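Local atomic coordinates of peptidoglycan synthetase penicillin-binding protein 3 (Bifidobacterium adolescentis, PDB entry 4YE5), a protein that probably binds penicillin and, as a member of the transpeptidase family, is thought to cross-link peptidoglycan strands during cell-wall synthesis. Residues A[41-46]-A[219-224]; A[168-173]-A[270-275]; A[357-362]-A[388-393]. All coordinates share one frame; numbering follows the deposited sequence.

Interaction 1 of 3, residues A[41-46]-A[219-224]; sequences AILAQS and IDRDVQ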
# COMPACT_ATOMS: atom_id res chain seq x y z
N ALA A 41 4.50 3.10 -15.05
CA ALA A 41 4.10 4.50 -15.00
C ALA A 41 4.64 5.11 -13.71
O ALA A 41 4.49 4.53 -12.64
CB ALA A 41 2.56 4.64 -15.08
N ILE A 42 5.30 6.26 -13.81
CA ILE A 42 5.94 6.87 -12.65
C ILE A 42 4.93 7.51 -11.70
O ILE A 42 4.06 8.27 -12.12
CB ILE A 42 7.01 7.89 -13.11
CG1 ILE A 42 8.08 7.17 -13.94
CG2 ILE A 42 7.65 8.60 -11.91
CD1 ILE A 42 9.08 8.09 -14.65
N LEU A 43 5.04 7.18 -10.41
CA LEU A 43 4.10 7.68 -9.39
C LEU A 43 4.76 8.64 -8.42
O LEU A 43 4.10 9.52 -7.85
CB LEU A 43 3.50 6.52 -8.60
CG LEU A 43 2.74 5.49 -9.41
CD1 LEU A 43 2.39 4.32 -8.53
CD2 LEU A 43 1.50 6.11 -10.01
N ALA A 44 6.07 8.47 -8.22
CA ALA A 44 6.83 9.33 -7.32
C ALA A 44 8.24 9.45 -7.87
O ALA A 44 8.84 8.44 -8.25
CB ALA A 44 6.90 8.72 -5.92
N GLN A 45 8.76 10.66 -7.90
CA GLN A 45 10.17 10.85 -8.25
C GLN A 45 10.73 12.16 -7.75
O GLN A 45 10.01 13.16 -7.60
CB GLN A 45 10.41 10.70 -9.75
CG GLN A 45 9.75 11.73 -10.60
CD GLN A 45 10.28 11.69 -12.03
OE1 GLN A 45 11.48 11.58 -12.25
NE2 GLN A 45 9.39 11.79 -13.00
N SER A 46 12.04 12.16 -7.51
CA SER A 46 12.71 13.31 -6.94
C SER A 46 13.32 14.19 -8.04
O SER A 46 13.71 13.70 -9.11
CB SER A 46 13.79 12.85 -5.95
OG SER A 46 13.22 12.15 -4.86
N ILE A 219 0.01 -2.35 -7.98
CA ILE A 219 -1.12 -1.46 -8.24
C ILE A 219 -1.12 -1.02 -9.70
O ILE A 219 -0.08 -0.64 -10.23
CB ILE A 219 -1.06 -0.19 -7.36
CG1 ILE A 219 -1.08 -0.53 -5.87
CG2 ILE A 219 -2.19 0.80 -7.73
CD1 ILE A 219 -2.45 -1.03 -5.35
N ASP A 220 -2.29 -1.06 -10.32
CA ASP A 220 -2.47 -0.53 -11.68
C ASP A 220 -3.15 0.83 -11.58
O ASP A 220 -4.23 0.94 -11.01
CB ASP A 220 -3.39 -1.46 -12.49
CG ASP A 220 -3.56 -0.99 -13.93
OD1 ASP A 220 -4.37 -0.07 -14.16
OD2 ASP A 220 -2.89 -1.55 -14.83
N ARG A 221 -2.51 1.84 -12.17
CA ARG A 221 -2.93 3.24 -12.09
C ARG A 221 -4.37 3.39 -12.58
O ARG A 221 -5.15 4.11 -11.97
CB ARG A 221 -1.99 4.09 -12.96
CG ARG A 221 -1.84 5.56 -12.60
CD ARG A 221 -0.85 6.28 -13.56
NE ARG A 221 -1.31 6.14 -14.93
CZ ARG A 221 -1.98 7.06 -15.61
NH1 ARG A 221 -2.21 8.26 -15.08
NH2 ARG A 221 -2.39 6.81 -16.84
N ASP A 222 -4.72 2.71 -13.66
CA ASP A 222 -6.07 2.80 -14.23
C ASP A 222 -7.13 2.12 -13.36
O ASP A 222 -8.24 2.65 -13.19
CB ASP A 222 -6.11 2.24 -15.66
CG ASP A 222 -5.06 2.89 -16.57
OD1 ASP A 222 -5.19 4.11 -16.85
OD2 ASP A 222 -4.09 2.20 -16.98
N VAL A 223 -6.82 0.96 -12.80
CA VAL A 223 -7.78 0.33 -11.88
C VAL A 223 -7.92 1.15 -10.59
O VAL A 223 -9.02 1.33 -10.06
CB VAL A 223 -7.37 -1.12 -11.54
CG1 VAL A 223 -8.37 -1.75 -10.55
CG2 VAL A 223 -7.25 -1.98 -12.84
N GLN A 224 -6.80 1.64 -10.08
CA GLN A 224 -6.82 2.44 -8.86
C GLN A 224 -7.64 3.71 -9.08
O GLN A 224 -8.48 4.08 -8.26
CB GLN A 224 -5.39 2.83 -8.44
CG GLN A 224 -5.34 3.64 -7.12
CD GLN A 224 -5.54 2.78 -5.87
OE1 GLN A 224 -5.29 1.58 -5.87
NE2 GLN A 224 -5.95 3.42 -4.78
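A41 and L43 both lean on the aliphatic part of R221, the first residue of helix 221-238, where the start of strand 42-46, part of a mixed sheet, meets the start of that helix. The closest approach is A41 CB to R221 CD at 4.1 Å, with R221 NE scarcely farther from the same methyl. L43 reaches in with its CD2 branch, which lies 4.3 Å from R221 CG, so L43 of the strand and A41, just before it, meet successive methylenes, CG and CD, of one side chain. The evidence is for light van der Waals packing, with about 118 Å² buried in total.

R221 is placed by its torsions: CG stands anti to the backbone N (chi1 -154°), and a bend at chi3 (57°) turns the guanidinium out of the line of the methylenes. Its NH1 is hydrogen-bonded to N152, a residue that L43 also touches. D37 links the two backbones as a second shell, one carboxylate oxygen accepting from A41 N and the other from R221 N. On the strand side, L43 and A44 both face I35 in a classic beta bulge.

Behind R221, D220 is the N-cap of the helix. Its OD1 accepts a weak bond from D222 N and a straighter one from V223 N, the latter 3.0 Å long with an N-H...O angle of 156°, reaching D220 OD1 on its anti side.

Interaction 2 of 3, residues A[168-173]-A[270-275]; sequences KGVAGI and QAKMGA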
# COMPACT_ATOMS: atom_id res chain seq x y z
N LYS A 168 13.51 11.65 3.62
CA LYS A 168 13.23 10.38 4.26
C LYS A 168 11.73 10.03 4.21
O LYS A 168 10.88 10.86 4.54
CB LYS A 168 13.71 10.41 5.71
CG LYS A 168 13.44 9.13 6.47
CD LYS A 168 13.63 9.34 7.96
CE LYS A 168 13.52 8.04 8.72
NZ LYS A 168 13.43 8.28 10.19
N GLY A 169 11.40 8.80 3.82
CA GLY A 169 10.00 8.36 3.79
C GLY A 169 9.37 8.30 5.17
O GLY A 169 9.87 7.59 6.04
N VAL A 170 8.28 9.04 5.40
CA VAL A 170 7.65 9.05 6.72
C VAL A 170 6.18 8.57 6.75
O VAL A 170 5.55 8.57 7.81
CB VAL A 170 7.76 10.45 7.40
CG1 VAL A 170 9.24 10.78 7.71
CG2 VAL A 170 7.15 11.52 6.50
N ALA A 171 5.66 8.14 5.61
CA ALA A 171 4.32 7.54 5.56
C ALA A 171 4.21 6.69 4.32
O ALA A 171 4.99 6.88 3.38
CB ALA A 171 3.23 8.62 5.55
N GLY A 172 3.25 5.76 4.31
CA GLY A 172 2.89 5.01 3.12
C GLY A 172 4.03 4.20 2.55
O GLY A 172 4.92 3.75 3.26
N ILE A 173 3.98 3.99 1.24
CA ILE A 173 5.00 3.22 0.54
C ILE A 173 6.41 3.86 0.65
O ILE A 173 7.42 3.15 0.74
CB ILE A 173 4.57 3.04 -0.92
CG1 ILE A 173 3.32 2.14 -0.96
CG2 ILE A 173 5.70 2.42 -1.75
CD1 ILE A 173 2.66 2.11 -2.27
N GLN A 270 -1.48 16.18 4.91
CA GLN A 270 -2.66 15.32 5.07
C GLN A 270 -2.31 13.86 4.83
O GLN A 270 -2.71 12.97 5.58
CB GLN A 270 -3.74 15.68 4.05
CG GLN A 270 -4.59 16.88 4.37
CD GLN A 270 -5.44 17.29 3.17
OE1 GLN A 270 -5.12 18.27 2.49
NE2 GLN A 270 -6.51 16.54 2.90
N ALA A 271 -1.57 13.62 3.74
CA ALA A 271 -1.21 12.25 3.37
C ALA A 271 -0.27 11.67 4.41
O ALA A 271 -0.36 10.51 4.76
CB ALA A 271 -0.57 12.23 2.01
N LYS A 272 0.64 12.51 4.91
CA LYS A 272 1.62 12.06 5.90
C LYS A 272 1.01 11.90 7.30
O LYS A 272 1.59 11.24 8.15
CB LYS A 272 2.84 12.99 5.91
CG LYS A 272 3.54 13.08 4.55
CD LYS A 272 4.86 13.88 4.58
CE LYS A 272 4.64 15.36 4.47
NZ LYS A 272 5.95 16.10 4.25
N MSE A 273 -0.16 12.49 7.50
CA MSE A 273 -0.84 12.53 8.81
C MSE A 273 -1.22 11.14 9.31
O MSE A 273 -1.18 10.86 10.51
CB MSE A 273 -2.12 13.37 8.69
CG MSE A 273 -2.87 13.64 9.99
SE MSE A 273 -1.99 15.02 11.04
CE MSE A 273 -2.03 16.48 9.74
N GLY A 274 -1.60 10.27 8.38
CA GLY A 274 -2.08 8.96 8.75
C GLY A 274 -2.21 8.05 7.54
O GLY A 274 -2.33 8.52 6.41
N ALA A 275 -2.19 6.75 7.81
CA ALA A 275 -2.41 5.73 6.80
C ALA A 275 -3.76 5.91 6.12
O ALA A 275 -4.70 6.48 6.71
CB ALA A 275 -2.35 4.35 7.43
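V170 and K272 cross at a slant, the valine branch CG2 meeting the lysine methylene CD at 3.8 Å, in a strand-to-helix contact between the two-stranded antiparallel hairpin 162-163/169-171 and the short helix 269-273. The hairpin falls in the dimerisation-domain family and the helix in the transpeptidase family, so this packing joins the two regions of the penicillin-binding protein.

The backbones come close: the CA atoms of A171 and K272 are 5.3 Å apart. A171 directs its methyl at the helix, and A171 CB sits 3.8 Å from K272 CA. The same methyl, A171 CB, is 4.1 Å from A271 O and 4.0 Å from K272 O, which places it mainly against the main chain of the helix. The contacts are van der Waals in kind, and the total buried surface is about 133 Å².

K272 leaves its backbone with CG anti to the carbonyl carbon (chi1 -59°), and an extended chi2 then puts CD beside V170. The bend at chi3 (-83°) turns CE and the amine away from 168-173. That amine is not left to the apolar contact: it donates to the carbonyl of V163 on the partner strand of the hairpin. The lysine thus spans the hairpin, packing on one strand through K272 CD and hydrogen-bonding the other through K272 NZ to V163 O.

Interaction 3 of 3, residues A[357-362]-A[388-393]; sequences EQRYNF and DSWDRR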
# COMPACT_ATOMS: atom_id res chain seq x y z
N GLU A 357 -12.20 -25.32 19.59
CA GLU A 357 -10.88 -25.37 18.97
C GLU A 357 -10.97 -25.41 17.45
O GLU A 357 -10.21 -24.73 16.76
CB GLU A 357 -10.08 -26.58 19.48
CG GLU A 357 -8.66 -26.63 18.91
CD GLU A 357 -7.91 -27.89 19.30
OE1 GLU A 357 -8.50 -28.75 20.00
OE2 GLU A 357 -6.73 -28.02 18.91
N GLN A 358 -11.91 -26.19 16.93
CA GLN A 358 -12.13 -26.27 15.49
C GLN A 358 -12.61 -24.93 14.94
O GLN A 358 -12.14 -24.48 13.89
CB GLN A 358 -13.14 -27.36 15.16
CG GLN A 358 -12.61 -28.74 15.42
CD GLN A 358 -13.69 -29.78 15.36
OE1 GLN A 358 -14.86 -29.49 15.63
NE2 GLN A 358 -13.32 -31.01 15.02
N ARG A 359 -13.54 -24.29 15.64
CA ARG A 359 -14.01 -22.96 15.23
C ARG A 359 -12.84 -21.99 15.11
O ARG A 359 -12.66 -21.36 14.07
CB ARG A 359 -15.10 -22.42 16.17
CG ARG A 359 -16.34 -23.30 16.21
CD ARG A 359 -17.32 -22.94 17.35
NE ARG A 359 -18.38 -23.94 17.44
CZ ARG A 359 -19.64 -23.69 17.78
NH1 ARG A 359 -20.01 -22.45 18.07
NH2 ARG A 359 -20.54 -24.67 17.82
N TYR A 360 -12.05 -21.87 16.18
CA TYR A 360 -10.90 -20.96 16.18
C TYR A 360 -9.95 -21.31 15.02
O TYR A 360 -9.50 -20.42 14.29
CB TYR A 360 -10.14 -21.05 17.51
CG TYR A 360 -8.91 -20.15 17.53
CD1 TYR A 360 -8.99 -18.84 17.99
CD2 TYR A 360 -7.68 -20.61 17.06
CE1 TYR A 360 -7.88 -18.01 17.99
CE2 TYR A 360 -6.56 -19.79 17.06
CZ TYR A 360 -6.67 -18.49 17.53
OH TYR A 360 -5.55 -17.68 17.52
N ASN A 361 -9.65 -22.60 14.88
CA ASN A 361 -8.68 -23.07 13.90
C ASN A 361 -9.05 -22.67 12.49
O ASN A 361 -8.21 -22.17 11.76
CB ASN A 361 -8.52 -24.59 13.96
CG ASN A 361 -7.59 -25.11 12.89
OD1 ASN A 361 -6.37 -25.06 13.03
ND2 ASN A 361 -8.16 -25.62 11.79
N PHE A 362 -10.30 -22.87 12.09
CA PHE A 362 -10.65 -22.52 10.72
C PHE A 362 -10.70 -21.03 10.46
O PHE A 362 -10.26 -20.58 9.41
CB PHE A 362 -11.87 -23.29 10.21
CG PHE A 362 -11.49 -24.67 9.73
CD1 PHE A 362 -11.00 -24.87 8.45
CD2 PHE A 362 -11.55 -25.76 10.59
CE1 PHE A 362 -10.62 -26.15 8.02
CE2 PHE A 362 -11.18 -27.03 10.18
CZ PHE A 362 -10.72 -27.23 8.89
N ASP A 388 -10.17 -20.47 24.35
CA ASP A 388 -10.42 -20.69 25.77
C ASP A 388 -10.87 -19.41 26.50
O ASP A 388 -11.31 -19.48 27.64
CB ASP A 388 -9.25 -21.39 26.48
CG ASP A 388 -7.92 -20.69 26.27
OD1 ASP A 388 -7.91 -19.51 25.85
OD2 ASP A 388 -6.88 -21.33 26.55
N SER A 389 -10.77 -18.26 25.85
CA SER A 389 -11.26 -17.01 26.43
C SER A 389 -12.71 -16.72 26.04
O SER A 389 -13.30 -15.76 26.53
CB SER A 389 -10.40 -15.82 26.02
OG SER A 389 -10.74 -15.38 24.71
N TRP A 390 -13.27 -17.52 25.13
CA TRP A 390 -14.63 -17.30 24.66
C TRP A 390 -15.61 -17.66 25.76
O TRP A 390 -15.33 -18.54 26.58
CB TRP A 390 -14.94 -18.18 23.44
CG TRP A 390 -14.13 -17.87 22.21
CD1 TRP A 390 -13.29 -16.82 22.02
CD2 TRP A 390 -14.09 -18.65 21.01
NE1 TRP A 390 -12.72 -16.89 20.76
CE2 TRP A 390 -13.20 -18.01 20.12
CE3 TRP A 390 -14.71 -19.83 20.61
CZ2 TRP A 390 -12.92 -18.51 18.85
CZ3 TRP A 390 -14.44 -20.32 19.34
CH2 TRP A 390 -13.55 -19.66 18.48
N ASP A 391 -16.77 -17.02 25.78
CA ASP A 391 -17.83 -17.44 26.68
C ASP A 391 -18.89 -18.18 25.88
O ASP A 391 -18.73 -18.36 24.67
CB ASP A 391 -18.42 -16.26 27.48
CG ASP A 391 -19.08 -15.22 26.59
OD1 ASP A 391 -19.86 -15.59 25.69
OD2 ASP A 391 -18.83 -14.02 26.81
N ARG A 392 -19.98 -18.59 26.53
CA ARG A 392 -20.99 -19.41 25.88
C ARG A 392 -21.71 -18.72 24.71
O ARG A 392 -22.27 -19.39 23.84
CB ARG A 392 -22.01 -19.95 26.88
CG ARG A 392 -21.45 -21.01 27.83
CD ARG A 392 -20.35 -21.86 27.17
NE ARG A 392 -20.88 -23.00 26.41
CZ ARG A 392 -20.12 -23.94 25.86
NH1 ARG A 392 -20.67 -24.94 25.18
NH2 ARG A 392 -18.79 -23.89 25.98
N ARG A 393 -21.68 -17.40 24.68
CA ARG A 393 -22.27 -16.68 23.55
C ARG A 393 -21.29 -16.44 22.40
O ARG A 393 -21.58 -16.74 21.23
CB ARG A 393 -22.90 -15.36 24.01
CG ARG A 393 -23.61 -14.62 22.88
CD ARG A 393 -24.60 -13.57 23.35
NE ARG A 393 -25.48 -13.20 22.25
CZ ARG A 393 -26.69 -13.72 22.05
NH1 ARG A 393 -27.18 -14.61 22.90
NH2 ARG A 393 -27.41 -13.34 21.01
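The indole of W390 enters edge first against helix 356-365, with its six-membered ring meeting R359 and Y360; this is a loop-on-helix packing contact within the transpeptidase domain. R359 CB lies at the indole edge, in the ring plane, 3.9 Å from W390 CZ3. From the tyrosine side, W390 CZ2 comes to the edge of the Y360 ring, near its plane, and is 4.0 Å from Y360 CD1. The two aromatic side chains cross at about a right angle.

The indole also reaches the helix backbone. W390 CH2 is 3.5 Å from Y360 N, an approach oblique to the indole, and 3.8 Å from Y360 CB. In Y360, CG stands anti to the backbone N (chi1 178°), which turns the ring so that its CD1 edge meets W390 CZ2. W390 supplies essentially all of the loop's share of the 136 Å² buried, and Y360 and R359 most of the helix's.

Polar groups around the contact find partners elsewhere. W390 NE1 donates to the carbonyl of H385, tying the indole back to its own loop. R359 runs extended from CG to NE, and its guanidinium is carried away from the indole, to M354 O, R395 O and N396. Farther along the loop, D391 caps the turn leading into the next helix: R393 N donates to D391 OD1 at 2.8 Å, nearly along the C-O axis of that oxygen.

In the fold
Interactions 1 and 2 lie near the middle of the elongated chain, their centres 16 Å apart, and their segments alternate along the sequence. They do not touch, and they use different elements: a strand of the mixed sheet with helix 221-238, and a small hairpin with helix 269-273. Interaction 3 is remote, its centre 43 Å from that of interaction 1 and 37 Å from that of interaction 2, and joins parts of the transpeptidase region close in sequence. All three are partly buried. Interaction 1 packs aliphatic groups on arginine methylenes; interaction 2 sets one methyl against helix backbone and another on a lysine methylene; 357-362/388-393 instead sets an aromatic edge against a helix.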